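Local coordinates for NEQ011 (Nanoarchaeum equitans Kin4-M, PDB 6GQ8), which probably reduces superoxide at a mononuclear non-haem iron centre, as other superoxide reductases of the desulfoferrodoxin family do, at residues E15-K18 and Y23-T26; V33-P36 and S40-I43; Y49-P52 and E56-H59; I63-H68 and N73-K78; I94-C97 and G101-K104. All coordinates share one frame; numbering follows the deposited sequence.

Overall arrangement
Followed from the N terminus, the five contacts are in series: each closes its own short loop before the next opens, and none nests within or crosses another. Contact 1 closes the hairpin of strands 12-19 and 22-29. Contact 2 folds the following loop back on itself at the iron, contact 3 pairs strands 43-52 and 58-65, contact 4 joins the end of strand 58-65 to the start of strand 74-84, and contact 5 closes the last hairpin. Contacts 2 and 5 share the iron. The K34-E76 salt bridge links contacts 2 and 4, Y49 meets I94 between contacts 3 and 5, and T26 packs on K78 between contacts 1 and 4.

Contact 1: residues E15-K18 and Y23-T26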
# COMPACT_ATOMS: atom_id res chain seq x y z
N GLU A 15 -18.38 7.06 -8.88
CA GLU A 15 -19.72 7.49 -8.50
C GLU A 15 -19.67 8.16 -7.14
O GLU A 15 -18.94 7.71 -6.24
CB GLU A 15 -20.71 6.32 -8.46
CG GLU A 15 -21.01 5.72 -9.82
CD GLU A 15 -22.12 4.69 -9.75
OE1 GLU A 15 -22.56 4.35 -8.63
OE2 GLU A 15 -22.58 4.24 -10.83
N ILE A 16 -20.43 9.23 -6.98
CA ILE A 16 -20.40 10.07 -5.79
C ILE A 16 -21.81 10.18 -5.22
O ILE A 16 -22.75 10.50 -5.94
CB ILE A 16 -19.84 11.47 -6.09
CG1 ILE A 16 -18.44 11.37 -6.71
CG2 ILE A 16 -19.80 12.32 -4.83
CD1 ILE A 16 -17.93 12.67 -7.29
N GLU A 17 -21.94 9.90 -3.92
CA GLU A 17 -23.18 10.15 -3.19
C GLU A 17 -22.85 10.89 -1.91
O GLU A 17 -21.97 10.48 -1.15
CB GLU A 17 -23.95 8.86 -2.86
CG GLU A 17 -24.27 7.99 -4.06
CD GLU A 17 -25.15 6.80 -3.70
OE1 GLU A 17 -25.65 6.75 -2.55
OE2 GLU A 17 -25.37 5.93 -4.56
N LYS A 18 -23.57 11.98 -1.66
CA LYS A 18 -23.36 12.80 -0.47
C LYS A 18 -24.22 12.25 0.66
O LYS A 18 -25.45 12.21 0.55
CB LYS A 18 -23.71 14.26 -0.76
CG LYS A 18 -23.33 15.25 0.33
CD LYS A 18 -21.82 15.38 0.46
CE LYS A 18 -21.45 16.33 1.59
NZ LYS A 18 -22.14 17.64 1.46
N TYR A 23 -18.74 12.23 1.68
CA TYR A 23 -18.93 11.80 0.30
C TYR A 23 -18.73 10.29 0.26
O TYR A 23 -17.67 9.79 0.67
CB TYR A 23 -17.96 12.50 -0.65
CG TYR A 23 -18.29 13.95 -0.94
CD1 TYR A 23 -19.26 14.28 -1.88
CD2 TYR A 23 -17.62 14.98 -0.29
CE1 TYR A 23 -19.57 15.61 -2.15
CE2 TYR A 23 -17.92 16.30 -0.56
CZ TYR A 23 -18.89 16.61 -1.49
OH TYR A 23 -19.18 17.93 -1.75
N LYS A 24 -19.73 9.57 -0.23
CA LYS A 24 -19.62 8.13 -0.43
C LYS A 24 -19.18 7.91 -1.87
O LYS A 24 -19.94 8.16 -2.81
CB LYS A 24 -20.95 7.44 -0.14
CG LYS A 24 -20.96 5.95 -0.42
CD LYS A 24 -22.36 5.36 -0.30
CE LYS A 24 -22.37 3.88 -0.61
NZ LYS A 24 -23.75 3.32 -0.58
N ILE A 25 -17.95 7.43 -2.04
CA ILE A 25 -17.29 7.41 -3.33
C ILE A 25 -17.06 5.96 -3.72
O ILE A 25 -16.27 5.25 -3.09
CB ILE A 25 -15.96 8.19 -3.30
CG1 ILE A 25 -16.21 9.63 -2.86
CG2 ILE A 25 -15.30 8.17 -4.67
CD1 ILE A 25 -14.96 10.36 -2.40
N THR A 26 -17.77 5.51 -4.76
CA THR A 26 -17.61 4.16 -5.29
C THR A 26 -16.71 4.22 -6.51
O THR A 26 -16.89 5.08 -7.38
CB THR A 26 -18.97 3.55 -5.66
OG1 THR A 26 -19.84 3.57 -4.52
CG2 THR A 26 -18.80 2.12 -6.14
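Y23, near the start of strand 22-29, stands opposite K18, and the two form an antiparallel non-hydrogen-bonded pair whose side chains meet on one face of the hairpin. The aliphatic part of K18 lies over the ring: CD is 3.6 Å from the centroid of the Y23 ring and 19° off its normal, a CH-pi contact. A bend at chi2 of K18 (68°) turns the chain over the ring, whereas NZ is so far off that any cation-pi attraction is weak at most. From a neighbouring position on this face, I16 CG2 approaches Y23 CD1 obliquely at 3.6 Å. A leucine here takes away the flat ring under the K18 methylenes, and the lysine chain would probably be freer to swing.

K24 pairs with E17 through two backbone hydrogen bonds. K24 N reaches E17 O at 2.6 Å, nearly straight on to the carbonyl, and E17 N reaches K24 O at 2.9 Å. Their charged ends, E17 OE1 and K24 NZ, stay 4.4 Å apart, beyond a salt bridge.

I25 faces the same way as I16, and its CA gives a C-H...O contact to E15 O at 3.4 Å. T26 pairs with E15 in the same hydrogen-bonded way: E15 N donates to T26 O at 2.9 Å, and T26 N donates back to E15 O. The E15 carboxylate finds its partner in K31.

Strand 22-29 is the middle of a three-stranded antiparallel sheet. Y23 and I25 bond through their backbones to A83 and V81 of strand 74-84, while I16 and I25 pack on L91 of strand 89-97 in the other sheet.

Contact 2: residues V33-P36 and S40-I43; sequences VKHP and SHHI. With FE (Fe (III) ion), chain E.
H35 and H41 bring their NE2 atoms onto one iron(III) ion, forming two corners of the four-histidine, one-cysteine site that defines superoxide reductases; H10, H100 and C97 complete it. The bonds are 2.2 Å from H35 NE2 and 2.3 Å from H41 NE2 to the iron. The two nitrogens lie 3.0 Å apart because they share the metal, not a hydrogen bond. The rings meet as an offset edge-to-face pair, the edge of H35 toward the face of H41, with planes at 80°, as suits two ligands beside each other around one ion.

Packing is tightest around H35. With CG anti to the backbone N (chi1 -173°), its ring is sandwiched: I43 CD1 stands 3.7 Å from the centroid of the H35 ring, almost straight above it, and P36 CD covers the opposite face, nearer the rim. Aliphatic carbon thus covers both faces, while the iron bond at NE2 and the hydrogen bond at ND1 set the ring's rotation.

The side formed by P36 and H41 is looser. Both residues are partly exposed, and P36 CB comes no closer than 4.1 Å to H41 ND1. No direct hydrogen bond joins the two segments, but a water spans them, donating to P36 O and accepting from I43 N at 2.6 Å.

The same carbonyl also fixes the non-ligand nitrogen of the imidazole: H35 ND1 donates to P36 O over 2.7 Å, bent at the hydrogen, the donor on a lone pair in the carbonyl plane while the oxygen is tilted 27° out of the ring plane.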
# COMPACT_ATOMS: atom_id res chain seq x y z
N VAL A 33 -18.18 -3.89 -18.74
CA VAL A 33 -17.52 -5.05 -19.32
C VAL A 33 -16.48 -5.50 -18.30
O VAL A 33 -15.49 -4.80 -18.07
CB VAL A 33 -16.87 -4.75 -20.68
CG1 VAL A 33 -16.23 -6.00 -21.24
CG2 VAL A 33 -17.91 -4.20 -21.65
N LYS A 34 -16.71 -6.67 -17.70
CA LYS A 34 -15.84 -7.14 -16.63
C LYS A 34 -14.43 -7.38 -17.15
O LYS A 34 -14.23 -8.01 -18.19
CB LYS A 34 -16.41 -8.42 -16.02
CG LYS A 34 -17.23 -8.18 -14.75
CD LYS A 34 -17.83 -9.47 -14.21
CE LYS A 34 -16.75 -10.46 -13.80
NZ LYS A 34 -15.97 -9.96 -12.63
N HIS A 35 -13.45 -6.87 -16.42
CA HIS A 35 -12.05 -7.11 -16.76
C HIS A 35 -11.62 -8.47 -16.21
O HIS A 35 -12.08 -8.87 -15.14
CB HIS A 35 -11.17 -6.00 -16.17
CG HIS A 35 -9.73 -6.07 -16.59
ND1 HIS A 35 -8.79 -6.82 -15.93
CD2 HIS A 35 -9.07 -5.45 -17.60
CE1 HIS A 35 -7.61 -6.68 -16.52
NE2 HIS A 35 -7.76 -5.85 -17.54
N PRO A 36 -10.78 -9.20 -16.94
CA PRO A 36 -10.29 -10.48 -16.42
C PRO A 36 -9.62 -10.31 -15.06
O PRO A 36 -9.02 -9.27 -14.77
CB PRO A 36 -9.28 -10.94 -17.49
CG PRO A 36 -9.75 -10.29 -18.74
CD PRO A 36 -10.35 -8.96 -18.33
N SER A 40 -1.92 -13.56 -13.99
CA SER A 40 -1.06 -12.80 -14.89
C SER A 40 -1.78 -11.65 -15.58
O SER A 40 -1.20 -11.02 -16.47
CB SER A 40 -0.44 -13.73 -15.94
OG SER A 40 0.38 -14.70 -15.31
N HIS A 41 -3.02 -11.35 -15.19
CA HIS A 41 -3.76 -10.25 -15.81
C HIS A 41 -4.90 -9.87 -14.88
O HIS A 41 -5.90 -10.60 -14.80
CB HIS A 41 -4.28 -10.63 -17.19
CG HIS A 41 -4.89 -9.50 -17.94
ND1 HIS A 41 -5.70 -9.68 -19.04
CD2 HIS A 41 -4.81 -8.16 -17.75
CE1 HIS A 41 -6.10 -8.50 -19.49
NE2 HIS A 41 -5.57 -7.56 -18.73
N HIS A 42 -4.77 -8.74 -14.19
CA HIS A 42 -5.80 -8.32 -13.25
C HIS A 42 -5.64 -6.84 -12.92
O HIS A 42 -4.58 -6.25 -13.15
CB HIS A 42 -5.76 -9.15 -11.96
CG HIS A 42 -4.43 -9.12 -11.26
ND1 HIS A 42 -3.55 -10.18 -11.32
CD2 HIS A 42 -3.84 -8.17 -10.50
CE1 HIS A 42 -2.46 -9.88 -10.62
NE2 HIS A 42 -2.62 -8.67 -10.11
N ILE A 43 -6.71 -6.26 -12.39
CA ILE A 43 -6.66 -4.90 -11.87
C ILE A 43 -6.12 -4.99 -10.44
O ILE A 43 -6.74 -5.62 -9.58
CB ILE A 43 -8.04 -4.23 -11.89
CG1 ILE A 43 -8.65 -4.29 -13.30
CG2 ILE A 43 -7.94 -2.79 -11.41
CD1 ILE A 43 -7.86 -3.56 -14.36
FE FE E . -6.04 -5.31 -18.88
O HOH W 1 -8.81 -7.74 -12.01

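Contact 3: residues Y49-P52 and E56-H59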
# COMPACT_ATOMS: atom_id res chain seq x y z
N TYR A 49 -7.68 10.50 -5.58
CA TYR A 49 -7.24 11.82 -5.17
C TYR A 49 -8.40 12.80 -5.26
O TYR A 49 -9.35 12.61 -6.02
CB TYR A 49 -6.09 12.33 -6.05
CG TYR A 49 -4.87 11.43 -6.08
CD1 TYR A 49 -3.79 11.66 -5.23
CD2 TYR A 49 -4.78 10.38 -6.98
CE1 TYR A 49 -2.67 10.85 -5.27
CE2 TYR A 49 -3.66 9.56 -7.02
CZ TYR A 49 -2.61 9.80 -6.16
OH TYR A 49 -1.50 8.99 -6.20
N PHE A 50 -8.31 13.87 -4.46
CA PHE A 50 -9.19 15.02 -4.59
C PHE A 50 -8.31 16.24 -4.82
O PHE A 50 -7.42 16.53 -4.02
CB PHE A 50 -10.07 15.21 -3.35
CG PHE A 50 -10.89 16.47 -3.39
CD1 PHE A 50 -11.77 16.71 -4.44
CD2 PHE A 50 -10.79 17.42 -2.38
CE1 PHE A 50 -12.53 17.87 -4.48
CE2 PHE A 50 -11.56 18.57 -2.42
CZ PHE A 50 -12.43 18.80 -3.47
N GLU A 51 -8.54 16.93 -5.94
CA GLU A 51 -7.81 18.15 -6.27
C GLU A 51 -8.74 19.34 -6.14
O GLU A 51 -9.46 19.67 -7.09
CB GLU A 51 -7.21 18.07 -7.68
CG GLU A 51 -6.32 19.24 -8.02
CD GLU A 51 -5.74 19.16 -9.42
OE1 GLU A 51 -5.54 18.03 -9.92
OE2 GLU A 51 -5.49 20.23 -10.02
N PRO A 52 -8.79 20.00 -4.99
CA PRO A 52 -9.62 21.20 -4.87
C PRO A 52 -9.13 22.27 -5.83
O PRO A 52 -7.93 22.40 -6.10
CB PRO A 52 -9.44 21.63 -3.41
CG PRO A 52 -8.18 20.96 -2.96
CD PRO A 52 -8.05 19.70 -3.75
N GLU A 56 -3.29 21.67 -4.67
CA GLU A 56 -2.62 20.43 -5.03
C GLU A 56 -3.56 19.24 -4.82
O GLU A 56 -4.46 19.29 -3.98
CB GLU A 56 -1.36 20.25 -4.19
CG GLU A 56 -0.32 21.33 -4.38
CD GLU A 56 0.38 21.23 -5.72
OE1 GLU A 56 0.30 20.17 -6.36
OE2 GLU A 56 1.03 22.22 -6.12
N PRO A 57 -3.37 18.17 -5.59
CA PRO A 57 -4.18 16.96 -5.37
C PRO A 57 -3.86 16.33 -4.03
O PRO A 57 -2.69 16.15 -3.68
CB PRO A 57 -3.79 16.05 -6.54
CG PRO A 57 -2.44 16.53 -6.96
CD PRO A 57 -2.45 18.02 -6.73
N THR A 58 -4.90 16.01 -3.27
CA THR A 58 -4.76 15.36 -1.98
C THR A 58 -5.11 13.88 -2.11
O THR A 58 -6.19 13.53 -2.61
CB THR A 58 -5.66 16.02 -0.93
OG1 THR A 58 -5.20 17.35 -0.68
CG2 THR A 58 -5.63 15.22 0.37
N HIS A 59 -4.19 13.02 -1.68
CA HIS A 59 -4.44 11.58 -1.72
C HIS A 59 -5.50 11.23 -0.69
O HIS A 59 -5.31 11.49 0.51
CB HIS A 59 -3.15 10.81 -1.46
CG HIS A 59 -3.17 9.41 -1.98
ND1 HIS A 59 -2.04 8.61 -2.00
CD2 HIS A 59 -4.16 8.67 -2.52
CE1 HIS A 59 -2.35 7.43 -2.52
NE2 HIS A 59 -3.63 7.45 -2.85
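Two first torsions bring Y49 and H59 together: Y49 places CG anti to its carbonyl carbon (chi1 -57°), and H59 places CG anti to its backbone N (chi1 -157°), which puts both rings on one face of the sheet at a non-hydrogen-bonded pair. They form an offset stack, centroids of the Y49 and H59 rings 4.5 Å apart and planes at 23°. Y49 CE1 lies over the imidazole near its rim, 3.6 Å from H59 CG. An alanine in place of Y49 would remove this ring and is likely to leave the H59 imidazole without its stacking mate and freer to turn.

One residue along, F50 and T58 form a hydrogen-bonded antiparallel pair: T58 N donates to F50 O at 2.7 Å and F50 N to T58 O at 2.8 Å. Beyond it the ladder stops at prolines. E51 CB packs on P57 CB at 4.1 Å, and P52 CD lies 3.6 Å from E56 O.

The hairpin end is also an interface, where E56 forms a salt bridge with K3 of the third subunit. H59 ND1 bonds to W45 NE1 of that subunit, an indole nitrogen that can only donate; the NE2 proton is then likely to point to D47, a weak bond.

Contact 4: residues I63-H68 and N73-K78; sequences IEFKAH and NYTEPK
Hydrogen bonds between A67 and T75 hold the two segments together. T75 N donates to A67 O at 2.8 Å, nearly straight at the hydrogen, although it stands 37° above the carbonyl plane, off the lone pairs. In return A67 N donates to T75 OG1 at 3.1 Å. The threonine hydroxyl stands anti to its own carbonyl carbon (chi1 -49°), which brings it beside the A67 amide; it also bonds to I60 O of the fourth subunit. Weaker polar contacts run from Y74 CA to A67 O, a C-H...O approach of 3.5 Å, and from the methyl A67 CB to the carbonyl N73 O at 3.4 Å.

Apolar packing centres on F65. P77 CA sits over the middle of the ring, 3.6 Å from the F65 centroid and 7° off the normal, a CH-pi contact, and T75 CG2 meets F65 CB at 3.7 Å. P77 is the centre of an inverse gamma turn, closed by a weak K78 N to E76 O bond, and this corner presents its CA to the ring. The segments lie in the two facing sheets of the immunoglobulin-like beta-sandwich of these proteins: strand 58-65 is the outermost strand of one sheet within this chain, while strand 74-84 turns at P77 to join the other, which is consistent with F65 lying where the two sheets approach each other.

Charged and ring groups reach outside. E76 makes a salt bridge with K34, K66 with E64 of the second subunit, and the H68 ring stacks on H42 while its ND1 bonds to N37. I63, E64, Y74 and T75 pair with a strand of the fourth subunit, extending the sheet.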
# COMPACT_ATOMS: atom_id res chain seq x y z
N ILE A 63 -6.45 1.61 -2.49
CA ILE A 63 -7.10 0.31 -2.34
C ILE A 63 -6.35 -0.69 -3.20
O ILE A 63 -6.25 -0.52 -4.42
CB ILE A 63 -8.58 0.35 -2.73
CG1 ILE A 63 -9.32 1.44 -1.94
CG2 ILE A 63 -9.22 -1.01 -2.49
CD1 ILE A 63 -9.72 2.62 -2.79
N GLU A 64 -5.84 -1.74 -2.56
CA GLU A 64 -5.19 -2.84 -3.26
C GLU A 64 -6.13 -4.04 -3.28
O GLU A 64 -6.63 -4.46 -2.23
CB GLU A 64 -3.87 -3.23 -2.59
CG GLU A 64 -2.85 -2.11 -2.46
CD GLU A 64 -1.72 -2.23 -3.47
OE1 GLU A 64 -1.77 -3.14 -4.32
OE2 GLU A 64 -0.76 -1.43 -3.39
N PHE A 65 -6.40 -4.56 -4.48
CA PHE A 65 -7.18 -5.77 -4.65
C PHE A 65 -6.21 -6.94 -4.72
O PHE A 65 -5.50 -7.11 -5.71
CB PHE A 65 -8.04 -5.67 -5.91
CG PHE A 65 -8.77 -4.36 -6.04
CD1 PHE A 65 -9.81 -4.04 -5.19
CD2 PHE A 65 -8.40 -3.44 -7.01
CE1 PHE A 65 -10.49 -2.84 -5.30
CE2 PHE A 65 -9.06 -2.23 -7.12
CZ PHE A 65 -10.11 -1.93 -6.27
N LYS A 66 -6.17 -7.75 -3.66
CA LYS A 66 -5.01 -8.60 -3.40
C LYS A 66 -5.15 -10.03 -3.90
O LYS A 66 -4.13 -10.67 -4.17
CB LYS A 66 -4.71 -8.64 -1.89
CG LYS A 66 -4.19 -7.33 -1.33
CD LYS A 66 -2.88 -6.96 -1.99
CE LYS A 66 -1.97 -6.18 -1.06
NZ LYS A 66 -0.69 -5.89 -1.74
N ALA A 67 -6.37 -10.56 -4.03
CA ALA A 67 -6.57 -11.95 -4.40
C ALA A 67 -6.93 -12.05 -5.88
O ALA A 67 -7.81 -11.33 -6.36
CB ALA A 67 -7.65 -12.60 -3.55
N HIS A 68 -6.26 -12.95 -6.59
CA HIS A 68 -6.44 -13.12 -8.03
C HIS A 68 -6.36 -14.59 -8.41
O HIS A 68 -5.76 -14.96 -9.43
CB HIS A 68 -5.42 -12.30 -8.82
CG HIS A 68 -5.34 -10.87 -8.38
ND1 HIS A 68 -6.32 -9.94 -8.67
CD2 HIS A 68 -4.39 -10.20 -7.68
CE1 HIS A 68 -5.98 -8.77 -8.16
NE2 HIS A 68 -4.81 -8.90 -7.55
N ASN A 73 -9.86 -17.63 -4.56
CA ASN A 73 -10.36 -16.38 -4.01
C ASN A 73 -9.98 -15.23 -4.93
O ASN A 73 -8.85 -15.15 -5.42
CB ASN A 73 -9.80 -16.15 -2.60
CG ASN A 73 -10.21 -17.24 -1.63
OD1 ASN A 73 -11.38 -17.59 -1.53
ND2 ASN A 73 -9.24 -17.79 -0.91
N TYR A 74 -10.94 -14.32 -5.15
CA TYR A 74 -10.77 -13.24 -6.11
C TYR A 74 -11.30 -11.95 -5.52
O TYR A 74 -12.47 -11.88 -5.13
CB TYR A 74 -11.51 -13.55 -7.42
CG TYR A 74 -11.03 -14.79 -8.12
CD1 TYR A 74 -10.07 -14.72 -9.11
CD2 TYR A 74 -11.55 -16.04 -7.80
CE1 TYR A 74 -9.63 -15.85 -9.77
CE2 TYR A 74 -11.12 -17.18 -8.44
CZ TYR A 74 -10.16 -17.08 -9.43
OH TYR A 74 -9.72 -18.21 -10.07
N THR A 75 -10.46 -10.91 -5.49
CA THR A 75 -10.90 -9.58 -5.09
C THR A 75 -11.36 -8.81 -6.32
O THR A 75 -10.59 -8.61 -7.26
CB THR A 75 -9.79 -8.81 -4.38
OG1 THR A 75 -9.21 -9.63 -3.36
CG2 THR A 75 -10.37 -7.55 -3.73
N GLU A 76 -12.63 -8.40 -6.32
CA GLU A 76 -13.17 -7.64 -7.43
C GLU A 76 -12.62 -6.22 -7.42
O GLU A 76 -12.43 -5.63 -6.35
CB GLU A 76 -14.70 -7.59 -7.35
CG GLU A 76 -15.38 -8.84 -7.84
CD GLU A 76 -15.14 -9.09 -9.31
OE1 GLU A 76 -15.77 -8.40 -10.14
OE2 GLU A 76 -14.32 -9.98 -9.63
N PRO A 77 -12.36 -5.63 -8.59
CA PRO A 77 -11.86 -4.25 -8.65
C PRO A 77 -12.97 -3.23 -8.42
O PRO A 77 -13.33 -2.45 -9.31
CB PRO A 77 -11.27 -4.18 -10.07
CG PRO A 77 -12.09 -5.14 -10.85
CD PRO A 77 -12.43 -6.27 -9.91
N LYS A 78 -13.55 -3.26 -7.22
CA LYS A 78 -14.61 -2.34 -6.84
C LYS A 78 -14.46 -2.01 -5.36
O LYS A 78 -14.25 -2.91 -4.54
CB LYS A 78 -16.00 -2.95 -7.10
CG LYS A 78 -17.15 -2.10 -6.59
CD LYS A 78 -18.50 -2.74 -6.87
CE LYS A 78 -19.64 -1.86 -6.39
NZ LYS A 78 -20.98 -2.40 -6.76

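Contact 5: residues I94-C97 and G101-K104. With FE (Fe (III) ion), chain E.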
# COMPACT_ATOMS: atom_id res chain seq x y z
N ILE A 94 -7.03 6.63 -10.27
CA ILE A 94 -5.96 6.03 -11.07
C ILE A 94 -5.95 4.55 -10.75
O ILE A 94 -5.82 4.16 -9.59
CB ILE A 94 -4.60 6.67 -10.76
CG1 ILE A 94 -4.61 8.16 -11.12
CG2 ILE A 94 -3.49 5.94 -11.51
CD1 ILE A 94 -3.27 8.84 -10.93
N SER A 95 -6.09 3.72 -11.79
CA SER A 95 -6.11 2.28 -11.63
C SER A 95 -4.99 1.66 -12.45
O SER A 95 -4.54 2.23 -13.45
CB SER A 95 -7.46 1.70 -12.06
OG SER A 95 -7.71 1.96 -13.42
N TYR A 96 -4.55 0.48 -12.03
CA TYR A 96 -3.41 -0.19 -12.65
C TYR A 96 -3.80 -1.60 -13.06
O TYR A 96 -4.32 -2.37 -12.24
CB TYR A 96 -2.21 -0.24 -11.71
CG TYR A 96 -1.05 -1.08 -12.24
CD1 TYR A 96 -0.28 -0.63 -13.30
CD2 TYR A 96 -0.73 -2.30 -11.67
CE1 TYR A 96 0.78 -1.38 -13.78
CE2 TYR A 96 0.32 -3.06 -12.14
CZ TYR A 96 1.08 -2.59 -13.20
OH TYR A 96 2.13 -3.34 -13.68
N CYS A 97 -3.56 -1.93 -14.32
CA CYS A 97 -3.70 -3.29 -14.84
C CYS A 97 -2.31 -3.87 -15.08
O CYS A 97 -1.42 -3.17 -15.58
CB CYS A 97 -4.52 -3.31 -16.13
SG CYS A 97 -4.48 -4.89 -17.00
N GLY A 101 -1.15 -1.21 -18.15
CA GLY A 101 -0.67 0.05 -17.62
C GLY A 101 -1.69 0.76 -16.73
O GLY A 101 -2.54 0.14 -16.09
N LEU A 102 -1.58 2.08 -16.71
CA LEU A 102 -2.34 2.94 -15.81
C LEU A 102 -3.43 3.69 -16.56
O LEU A 102 -3.25 4.09 -17.71
CB LEU A 102 -1.41 3.93 -15.11
CG LEU A 102 -0.33 3.30 -14.22
CD1 LEU A 102 0.91 4.17 -14.15
CD2 LEU A 102 -0.90 3.06 -12.84
N TRP A 103 -4.55 3.90 -15.87
CA TRP A 103 -5.72 4.56 -16.44
C TRP A 103 -6.27 5.57 -15.44
O TRP A 103 -6.30 5.30 -14.24
CB TRP A 103 -6.79 3.54 -16.82
CG TRP A 103 -6.33 2.51 -17.81
CD1 TRP A 103 -5.58 1.40 -17.54
CD2 TRP A 103 -6.59 2.50 -19.21
NE1 TRP A 103 -5.36 0.70 -18.70
CE2 TRP A 103 -5.96 1.35 -19.74
CE3 TRP A 103 -7.28 3.35 -20.08
CZ2 TRP A 103 -6.02 1.03 -21.10
CZ3 TRP A 103 -7.33 3.03 -21.42
CH2 TRP A 103 -6.71 1.88 -21.92
N LYS A 104 -6.72 6.72 -15.95
CA LYS A 104 -7.16 7.82 -15.12
C LYS A 104 -8.59 8.22 -15.48
O LYS A 104 -8.99 8.17 -16.65
CB LYS A 104 -6.25 9.05 -15.28
CG LYS A 104 -6.59 10.21 -14.35
CD LYS A 104 -5.66 11.39 -14.54
CE LYS A 104 -6.09 12.23 -15.73
NZ LYS A 104 -5.43 13.57 -15.75
FE FE E . -6.04 -5.31 -18.88
O HOH W 2 1.10 -2.94 -16.99
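C97 and G101 exchange two unequal hydrogen bonds beside the turn of an antiparallel hairpin. C97 N donates to G101 O at 2.9 Å, almost perfectly straight at 175°, whereas the return bond from G101 N to C97 O is weak, at 3.2 Å and bent. A water bridges the same pair, donating to C97 O at 2.9 Å and accepting from G101 N, whose one hydrogen is thus shared between the water and the carbonyl. G101 itself has a positive phi, which favours glycine. Two residues along, S95 and W103 bond both ways, each donor in the plane of the carbonyl it meets; the S95 N to W103 O bond is 2.9 Å long.

Side-chain packing fills the face shared by I94, Y96 and L102. L102 CD2 touches CB of Y96, its own partner in a non-hydrogen-bonded pair, at 3.7 Å, and CG2 of I94, from the next such pair, at 4.1 Å. Y96 OH is bonded to H59 N of the third subunit, so the hairpin also reaches that interface. On the other face W103 stacks on the iron ligand H10.

The same face carries C97, whose SG stands anti to its backbone N (chi1 169°) and binds the iron at 2.5 Å. Because the C97 backbone is held in the strand pair, its SG is probably kept in a set direction toward the iron; in superoxide reductases it is the axial ligand, and its strong electron donation probably tunes the reactivity of the iron.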